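Local coordinates for protein Pgp2 (Campylobacter jejuni subsp. jejuni, PDB 6XJ6) that acts as a peptidoglycan LD-carboxypeptidase of the YkuD family and helps to set the helical shape of the cell, binding peptidoglycan through an accessory NTF2-like domain, at residues N26-L31 / Q152-F157; T32-K37 / G61-K66; V76-L81 / F157-E162. One frame throughout, in Å; residues are numbered along the deposited sequence.

Contact 1 of 3, residues N26-L31 / Q152-F157; sequences NVAIVL and QDKKVF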
# COMPACT_ATOMS: atom_id res chain seq x y z
N ASN A 26 -0.27 -8.59 13.38
CA ASN A 26 -1.52 -9.03 12.79
C ASN A 26 -2.21 -7.90 12.04
O ASN A 26 -2.27 -6.77 12.52
CB ASN A 26 -2.46 -9.52 13.89
CG ASN A 26 -1.99 -10.80 14.54
OD1 ASN A 26 -0.91 -11.31 14.23
ND2 ASN A 26 -2.79 -11.32 15.46
N VAL A 27 -2.75 -8.23 10.87
CA VAL A 27 -3.48 -7.29 10.04
C VAL A 27 -4.63 -8.03 9.37
O VAL A 27 -4.70 -9.26 9.37
CB VAL A 27 -2.59 -6.61 8.96
CG1 VAL A 27 -1.40 -5.92 9.60
CG2 VAL A 27 -2.12 -7.62 7.92
N ALA A 28 -5.54 -7.26 8.80
CA ALA A 28 -6.55 -7.78 7.89
C ALA A 28 -6.34 -7.14 6.53
O ALA A 28 -5.94 -5.97 6.44
CB ALA A 28 -7.96 -7.47 8.38
N ILE A 29 -6.60 -7.91 5.48
CA ILE A 29 -6.50 -7.43 4.11
C ILE A 29 -7.85 -7.59 3.44
O ILE A 29 -8.37 -8.71 3.34
CB ILE A 29 -5.41 -8.17 3.32
CG1 ILE A 29 -4.05 -8.07 4.02
CG2 ILE A 29 -5.34 -7.61 1.90
CD1 ILE A 29 -3.69 -9.31 4.79
N VAL A 30 -8.42 -6.47 2.97
CA VAL A 30 -9.65 -6.47 2.19
C VAL A 30 -9.22 -6.56 0.73
O VAL A 30 -8.70 -5.59 0.16
CB VAL A 30 -10.45 -5.18 2.45
CG1 VAL A 30 -11.72 -5.16 1.62
CG2 VAL A 30 -10.77 -5.05 3.92
N LEU A 31 -9.43 -7.72 0.12
CA LEU A 31 -9.00 -8.00 -1.24
C LEU A 31 -10.22 -7.96 -2.15
O LEU A 31 -11.15 -8.76 -1.99
CB LEU A 31 -8.32 -9.37 -1.32
CG LEU A 31 -7.86 -9.85 -2.70
CD1 LEU A 31 -6.78 -8.93 -3.25
CD2 LEU A 31 -7.39 -11.31 -2.65
N GLN A 152 -13.35 -4.61 12.69
CA GLN A 152 -13.36 -3.75 13.87
C GLN A 152 -12.06 -3.91 14.66
O GLN A 152 -11.59 -5.02 14.90
CB GLN A 152 -14.56 -4.10 14.75
CG GLN A 152 -14.67 -3.25 16.01
CD GLN A 152 -15.99 -3.45 16.73
OE1 GLN A 152 -17.03 -3.64 16.10
NE2 GLN A 152 -15.95 -3.40 18.05
N ASP A 153 -11.47 -2.77 15.04
CA ASP A 153 -10.34 -2.71 15.97
C ASP A 153 -9.09 -3.38 15.43
O ASP A 153 -8.22 -3.80 16.20
CB ASP A 153 -10.71 -3.29 17.34
CG ASP A 153 -11.77 -2.48 18.05
OD1 ASP A 153 -11.83 -1.25 17.83
OD2 ASP A 153 -12.54 -3.07 18.84
N LYS A 154 -8.97 -3.49 14.11
CA LYS A 154 -7.82 -4.09 13.47
C LYS A 154 -7.11 -3.07 12.60
O LYS A 154 -7.69 -2.04 12.21
CB LYS A 154 -8.24 -5.28 12.59
CG LYS A 154 -8.77 -6.46 13.39
CD LYS A 154 -9.11 -7.62 12.48
CE LYS A 154 -9.58 -8.82 13.29
NZ LYS A 154 -10.01 -9.95 12.41
N LYS A 155 -5.84 -3.34 12.31
CA LYS A 155 -5.13 -2.66 11.24
C LYS A 155 -5.56 -3.30 9.93
O LYS A 155 -5.32 -4.49 9.70
CB LYS A 155 -3.62 -2.82 11.43
CG LYS A 155 -2.77 -2.12 10.39
CD LYS A 155 -2.88 -0.61 10.49
CE LYS A 155 -1.83 0.09 9.63
NZ LYS A 155 -1.79 1.56 9.86
N VAL A 156 -6.21 -2.52 9.06
CA VAL A 156 -6.90 -3.04 7.89
C VAL A 156 -6.35 -2.38 6.64
O VAL A 156 -6.39 -1.15 6.50
CB VAL A 156 -8.42 -2.85 7.99
CG1 VAL A 156 -9.12 -3.50 6.81
CG2 VAL A 156 -8.93 -3.45 9.30
N PHE A 157 -5.86 -3.20 5.72
CA PHE A 157 -5.41 -2.75 4.42
C PHE A 157 -6.42 -3.11 3.34
O PHE A 157 -7.28 -3.98 3.51
CB PHE A 157 -4.05 -3.37 4.09
CG PHE A 157 -2.97 -2.92 5.01
CD1 PHE A 157 -2.55 -1.60 5.00
CD2 PHE A 157 -2.36 -3.80 5.89
CE1 PHE A 157 -1.56 -1.17 5.85
CE2 PHE A 157 -1.36 -3.37 6.74
CZ PHE A 157 -0.96 -2.06 6.72
O HOH W 1 -4.70 -5.94 13.46
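The ring of Phe157 is the one aromatic group here, and Val27 meets it obliquely on the CE2 side, CG1 of Val27 lying 3.8 Å from Phe157 CE2. The carbonyl O of Ala28 is also oblique to this ring, while Phe78 meets it from strand 77-80. CG1 of Val27 sits anti to its carbonyl carbon (chi1 -56°) and beside CG of Lys155, the two side chains running the same way. With Ala28, Val30 and Val156 the packing moves to the other face: CG2 of Val30 crosses CG1 of Val156 at 3.7 Å. The backbones pair in parallel, Ala28 with Val156 and Ile29 with Phe157. Ala28 N donates to Lys155 O at 2.9 Å and Ala28 O accepts from Phe157 N at 2.9 Å, both nearly along the C=O axis. Val30 N then reaches Phe157 O at 2.8 Å and 176°, from above the carbonyl plane. Ahead of these bonds, at the Asn26 end, a water donates to Asn26 O and accepts from Lys155 N. This is the parallel pair of the YkuD-domain mixed sheet: strand 27-33 lies between strand 38-45, bonded to Val27 and Ile29, and strand 156-161, reached from helix 141-151.

Contact 2 of 3, residues T32-K37 / G61-K66; sequences TNKTDK and GLMGDK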
# COMPACT_ATOMS: atom_id res chain seq x y z
N THR A 32 -10.22 -7.02 -3.10
CA THR A 32 -11.29 -6.88 -4.08
C THR A 32 -10.71 -7.09 -5.47
O THR A 32 -9.65 -6.57 -5.80
CB THR A 32 -11.91 -5.48 -4.01
OG1 THR A 32 -12.42 -5.24 -2.70
CG2 THR A 32 -13.05 -5.32 -5.01
N ASN A 33 -11.43 -7.85 -6.30
CA ASN A 33 -11.09 -8.00 -7.71
C ASN A 33 -12.21 -7.39 -8.55
O ASN A 33 -13.35 -7.85 -8.49
CB ASN A 33 -10.88 -9.47 -8.07
CG ASN A 33 -10.38 -9.66 -9.49
OD1 ASN A 33 -11.12 -9.45 -10.46
ND2 ASN A 33 -9.12 -10.03 -9.63
N LYS A 34 -11.88 -6.36 -9.32
CA LYS A 34 -12.90 -5.63 -10.07
C LYS A 34 -13.49 -6.43 -11.22
O LYS A 34 -14.60 -6.11 -11.66
CB LYS A 34 -12.33 -4.33 -10.62
CG LYS A 34 -12.07 -3.26 -9.56
CD LYS A 34 -11.20 -2.14 -10.11
CE LYS A 34 -11.89 -1.38 -11.24
NZ LYS A 34 -11.02 -0.31 -11.81
N THR A 35 -12.78 -7.43 -11.74
CA THR A 35 -13.34 -8.28 -12.79
C THR A 35 -14.22 -9.37 -12.20
O THR A 35 -15.32 -9.63 -12.70
CB THR A 35 -12.21 -8.90 -13.64
OG1 THR A 35 -11.46 -7.87 -14.30
CG2 THR A 35 -12.78 -9.84 -14.69
N ASP A 36 -13.74 -10.03 -11.14
CA ASP A 36 -14.48 -11.13 -10.54
C ASP A 36 -15.68 -10.64 -9.74
O ASP A 36 -16.60 -11.42 -9.48
CB ASP A 36 -13.57 -11.93 -9.61
CG ASP A 36 -12.39 -12.54 -10.34
OD1 ASP A 36 -12.48 -12.75 -11.57
OD2 ASP A 36 -11.37 -12.83 -9.66
N LYS A 37 -15.69 -9.37 -9.36
CA LYS A 37 -16.72 -8.82 -8.47
C LYS A 37 -16.81 -9.61 -7.17
O LYS A 37 -17.90 -9.93 -6.68
CB LYS A 37 -18.08 -8.72 -9.17
CG LYS A 37 -18.05 -8.01 -10.51
CD LYS A 37 -17.54 -6.57 -10.41
CE LYS A 37 -17.57 -5.88 -11.76
NZ LYS A 37 -16.90 -4.55 -11.72
N GLY A 61 -16.95 0.47 -8.93
CA GLY A 61 -16.96 1.47 -9.97
C GLY A 61 -16.40 0.90 -11.26
O GLY A 61 -16.18 -0.30 -11.43
N LEU A 62 -16.14 1.81 -12.19
CA LEU A 62 -15.79 1.43 -13.55
C LEU A 62 -14.40 0.80 -13.62
O LEU A 62 -13.52 1.02 -12.76
CB LEU A 62 -15.82 2.65 -14.47
CG LEU A 62 -17.16 3.37 -14.61
CD1 LEU A 62 -17.05 4.47 -15.65
CD2 LEU A 62 -18.27 2.40 -14.98
N MET A 63 -14.21 0.00 -14.66
CA MET A 63 -12.93 -0.60 -14.96
C MET A 63 -11.94 0.46 -15.43
O MET A 63 -12.30 1.56 -15.86
CB MET A 63 -13.08 -1.68 -16.03
CG MET A 63 -14.09 -2.77 -15.66
SD MET A 63 -13.74 -3.62 -14.10
CE MET A 63 -12.36 -4.66 -14.58
N GLY A 64 -10.66 0.10 -15.35
CA GLY A 64 -9.59 1.00 -15.67
C GLY A 64 -8.98 1.63 -14.43
O GLY A 64 -9.59 1.70 -13.36
N ASP A 65 -7.74 2.09 -14.60
CA ASP A 65 -7.00 2.78 -13.55
C ASP A 65 -7.64 4.14 -13.27
O ASP A 65 -7.84 4.95 -14.18
CB ASP A 65 -5.57 2.97 -14.08
CG ASP A 65 -4.59 3.48 -13.03
OD1 ASP A 65 -4.57 2.96 -11.90
OD2 ASP A 65 -3.80 4.39 -13.38
N LYS A 66 -7.97 4.41 -12.00
CA LYS A 66 -8.50 5.72 -11.64
C LYS A 66 -7.43 6.78 -11.81
O LYS A 66 -6.26 6.58 -11.47
CB LYS A 66 -9.02 5.76 -10.20
CG LYS A 66 -9.64 7.13 -9.85
CD LYS A 66 -10.35 7.16 -8.50
CE LYS A 66 -10.95 8.54 -8.21
NZ LYS A 66 -12.06 8.91 -9.13
O HOH W 2 -16.81 -2.24 -13.45
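Strand 27-33 ends at Asn33, and residues 34-36 coil as in a helix but lack its repeating hydrogen bonds, before Lys37 turns to positive phi (56°). The turn is held by an Asx motif: Asn33 OD1 accepts from Asp36 N at 2.8 Å, the donor standing above the amide plane, and more weakly from Thr35 N. Residues 61-66 form no regular structure, and Gly64 has a positive phi of 99°. The nearest CA atoms, those of Lys34 and Met63, are 7.0 Å apart, so side chains bridge the gap. Lys34 spans it with a chain bent at chi3 (64°), which carries NZ to Leu62 O at 3.0 Å, in the carbonyl plane and on a lone pair. Gly64 O is also close to NZ, but its angle is too poor for a hydrogen bond. Met63, bent at both chi2 and chi3, folds back over the turn; its SD sits 3.8 Å from Lys34 CB, and the Met63 and Thr35 side chains cross at about a right angle, Met63 CE 3.3 Å from Thr35 OG1. Lys37 NZ donates to Lys34 O at 2.8 Å and comes tip to tip with the Met63 sulfur. A water accepts from Lys37 NZ and donates to Gly61 O, a second, water-mediated polar link. Glu162 supplies the carboxylate: its OE2 forms a salt bridge with Lys34 NZ, its OE1 accepts from Gly64 N, and its O bonds Thr35 OG1. Lys34 NZ also donates to Thr74 O. Carbonyl oxygens and a carboxylate around one buried amine would be expected to favour its charged form, consistent with an electrostatic tie between the strand end and the 61-66 loop, whose Gly61 lies about 7 Å from the side chain of Cys136, the predicted nucleophile.

Contact 3 of 3, residues V76-L81 / F157-E162; sequences VGFYEL and FVMTEE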
# COMPACT_ATOMS: atom_id res chain seq x y z
N VAL A 76 -7.10 0.94 -8.43
CA VAL A 76 -6.33 -0.30 -8.33
C VAL A 76 -5.06 0.02 -7.55
O VAL A 76 -4.39 1.02 -7.82
CB VAL A 76 -6.01 -0.81 -9.74
CG1 VAL A 76 -5.02 -1.97 -9.71
CG2 VAL A 76 -7.30 -1.21 -10.45
N GLY A 77 -4.73 -0.83 -6.58
CA GLY A 77 -3.52 -0.63 -5.81
C GLY A 77 -3.70 -1.13 -4.39
O GLY A 77 -4.55 -1.98 -4.12
N PHE A 78 -2.87 -0.58 -3.51
CA PHE A 78 -2.84 -0.97 -2.10
C PHE A 78 -3.04 0.27 -1.25
O PHE A 78 -2.30 1.25 -1.39
CB PHE A 78 -1.51 -1.66 -1.76
CG PHE A 78 -1.57 -2.51 -0.52
CD1 PHE A 78 -1.91 -3.85 -0.61
CD2 PHE A 78 -1.29 -1.97 0.72
CE1 PHE A 78 -1.96 -4.63 0.53
CE2 PHE A 78 -1.34 -2.76 1.85
CZ PHE A 78 -1.68 -4.09 1.75
N TYR A 79 -4.05 0.22 -0.38
CA TYR A 79 -4.53 1.34 0.41
C TYR A 79 -4.76 0.87 1.84
O TYR A 79 -4.48 -0.28 2.20
CB TYR A 79 -5.82 1.90 -0.22
CG TYR A 79 -5.59 2.44 -1.61
CD1 TYR A 79 -5.74 1.63 -2.72
CD2 TYR A 79 -5.17 3.74 -1.80
CE1 TYR A 79 -5.49 2.10 -3.99
CE2 TYR A 79 -4.93 4.23 -3.06
CZ TYR A 79 -5.08 3.40 -4.16
OH TYR A 79 -4.82 3.88 -5.41
N GLU A 80 -5.27 1.77 2.67
CA GLU A 80 -5.68 1.45 4.02
C GLU A 80 -7.16 1.78 4.18
O GLU A 80 -7.71 2.60 3.44
CB GLU A 80 -4.85 2.21 5.04
CG GLU A 80 -3.38 1.96 4.89
CD GLU A 80 -2.56 2.90 5.71
OE1 GLU A 80 -2.60 2.76 6.95
OE2 GLU A 80 -1.91 3.79 5.12
N LEU A 81 -7.78 1.13 5.16
CA LEU A 81 -9.19 1.34 5.46
C LEU A 81 -9.34 2.01 6.82
O LEU A 81 -8.72 1.59 7.81
CB LEU A 81 -9.95 0.01 5.48
CG LEU A 81 -11.46 0.15 5.37
CD1 LEU A 81 -11.88 0.65 4.00
CD2 LEU A 81 -12.12 -1.19 5.68
N PHE A 157 -5.86 -3.20 5.72
CA PHE A 157 -5.41 -2.75 4.42
C PHE A 157 -6.42 -3.11 3.34
O PHE A 157 -7.28 -3.98 3.51
CB PHE A 157 -4.05 -3.37 4.09
CG PHE A 157 -2.97 -2.92 5.01
CD1 PHE A 157 -2.55 -1.60 5.00
CD2 PHE A 157 -2.36 -3.80 5.89
CE1 PHE A 157 -1.56 -1.17 5.85
CE2 PHE A 157 -1.36 -3.37 6.74
CZ PHE A 157 -0.96 -2.06 6.72
N VAL A 158 -6.31 -2.41 2.21
CA VAL A 158 -7.21 -2.52 1.09
C VAL A 158 -6.36 -2.82 -0.13
O VAL A 158 -5.49 -2.03 -0.50
CB VAL A 158 -8.00 -1.21 0.89
CG1 VAL A 158 -8.79 -1.20 -0.42
CG2 VAL A 158 -8.91 -0.99 2.08
N MET A 159 -6.60 -3.97 -0.75
CA MET A 159 -5.85 -4.42 -1.91
C MET A 159 -6.87 -4.64 -3.01
O MET A 159 -7.74 -5.51 -2.90
CB MET A 159 -5.11 -5.71 -1.56
CG MET A 159 -4.31 -6.29 -2.69
SD MET A 159 -3.34 -7.69 -2.11
CE MET A 159 -2.81 -8.38 -3.67
N THR A 160 -6.81 -3.81 -4.06
CA THR A 160 -7.78 -3.86 -5.13
C THR A 160 -7.09 -4.19 -6.45
O THR A 160 -6.20 -3.46 -6.89
CB THR A 160 -8.56 -2.55 -5.22
OG1 THR A 160 -9.18 -2.33 -3.95
CG2 THR A 160 -9.62 -2.63 -6.31
N GLU A 161 -7.51 -5.30 -7.04
CA GLU A 161 -7.03 -5.79 -8.32
C GLU A 161 -7.99 -5.39 -9.43
O GLU A 161 -9.20 -5.29 -9.22
CB GLU A 161 -6.97 -7.32 -8.31
CG GLU A 161 -6.08 -7.90 -7.26
CD GLU A 161 -6.19 -9.40 -7.15
OE1 GLU A 161 -7.26 -9.98 -7.42
OE2 GLU A 161 -5.18 -10.03 -6.76
N GLU A 162 -7.44 -5.21 -10.63
CA GLU A 162 -8.28 -4.97 -11.79
C GLU A 162 -8.80 -6.28 -12.37
O GLU A 162 -10.01 -6.47 -12.51
CB GLU A 162 -7.48 -4.22 -12.86
CG GLU A 162 -8.25 -3.90 -14.12
CD GLU A 162 -9.18 -2.73 -13.98
OE1 GLU A 162 -9.90 -2.45 -14.97
OE2 GLU A 162 -9.20 -2.10 -12.91
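Phe78 has CG anti to its backbone N (chi1 -159°) and Phe157 has CG anti to its carbonyl carbon (chi1 -65°), so the two rings converge on one face. They meet obliquely, planes 37° apart, with CZ of Phe78 3.4 Å from CB of Phe157. Val158 O lies over one face of the Phe78 ring, 3.9 Å above its plane and towards the rim; Tyr79 O lies in plane at the Phe157 edge. Met159, extended from chi1 onward, lays CB and CG along CD1 of Phe78; its sulfur stands at the ring edge, a Met-aromatic contact with SD 5.5 Å from the Phe78 ring centroid. Glu80 runs alongside Phe157, its CG 3.7 Å from CD1 of Phe157. On the opposite face, CG2 of Val158 reaches Leu81 CB at 3.7 Å. The strands are antiparallel, and the pairs Gly77-Thr160 and Tyr79-Val158 are each closed by two hydrogen bonds. Tyr79 N to Val158 O is the shortest at 2.7 Å. The rings and Met159 form the apolar part; polar side chains of strands 232-240 and 249-260, Arg251 among them, touch the rings and join the catalytic to the NTF2-like domain, while Glu80 forms a salt bridge with Lys155.

All three contacts lie in the YkuD catalytic domain and concern one mixed sheet, ordered 48-56, 38-45, 27-33, 156-161, 77-80. Contacts 1 and 3, with centres 12 Å apart, flank strand 156-161 and share Phe157: its parallel partner 27-33 lies on one side, its antiparallel partner 77-80 on the other. Their segments alternate along the chain. Contact 2 falls within the span that contact 1 closes and comes before contact 3 opens; its centre is 21 Å from that of contact 1 and 11 Å from that of contact 3. Through Glu162, just past strand 156-161, the sheet is tied to the 61-66 loop near the predicted catalytic residues, and its Phe78-Phe157 side touches the NTF2-like domain.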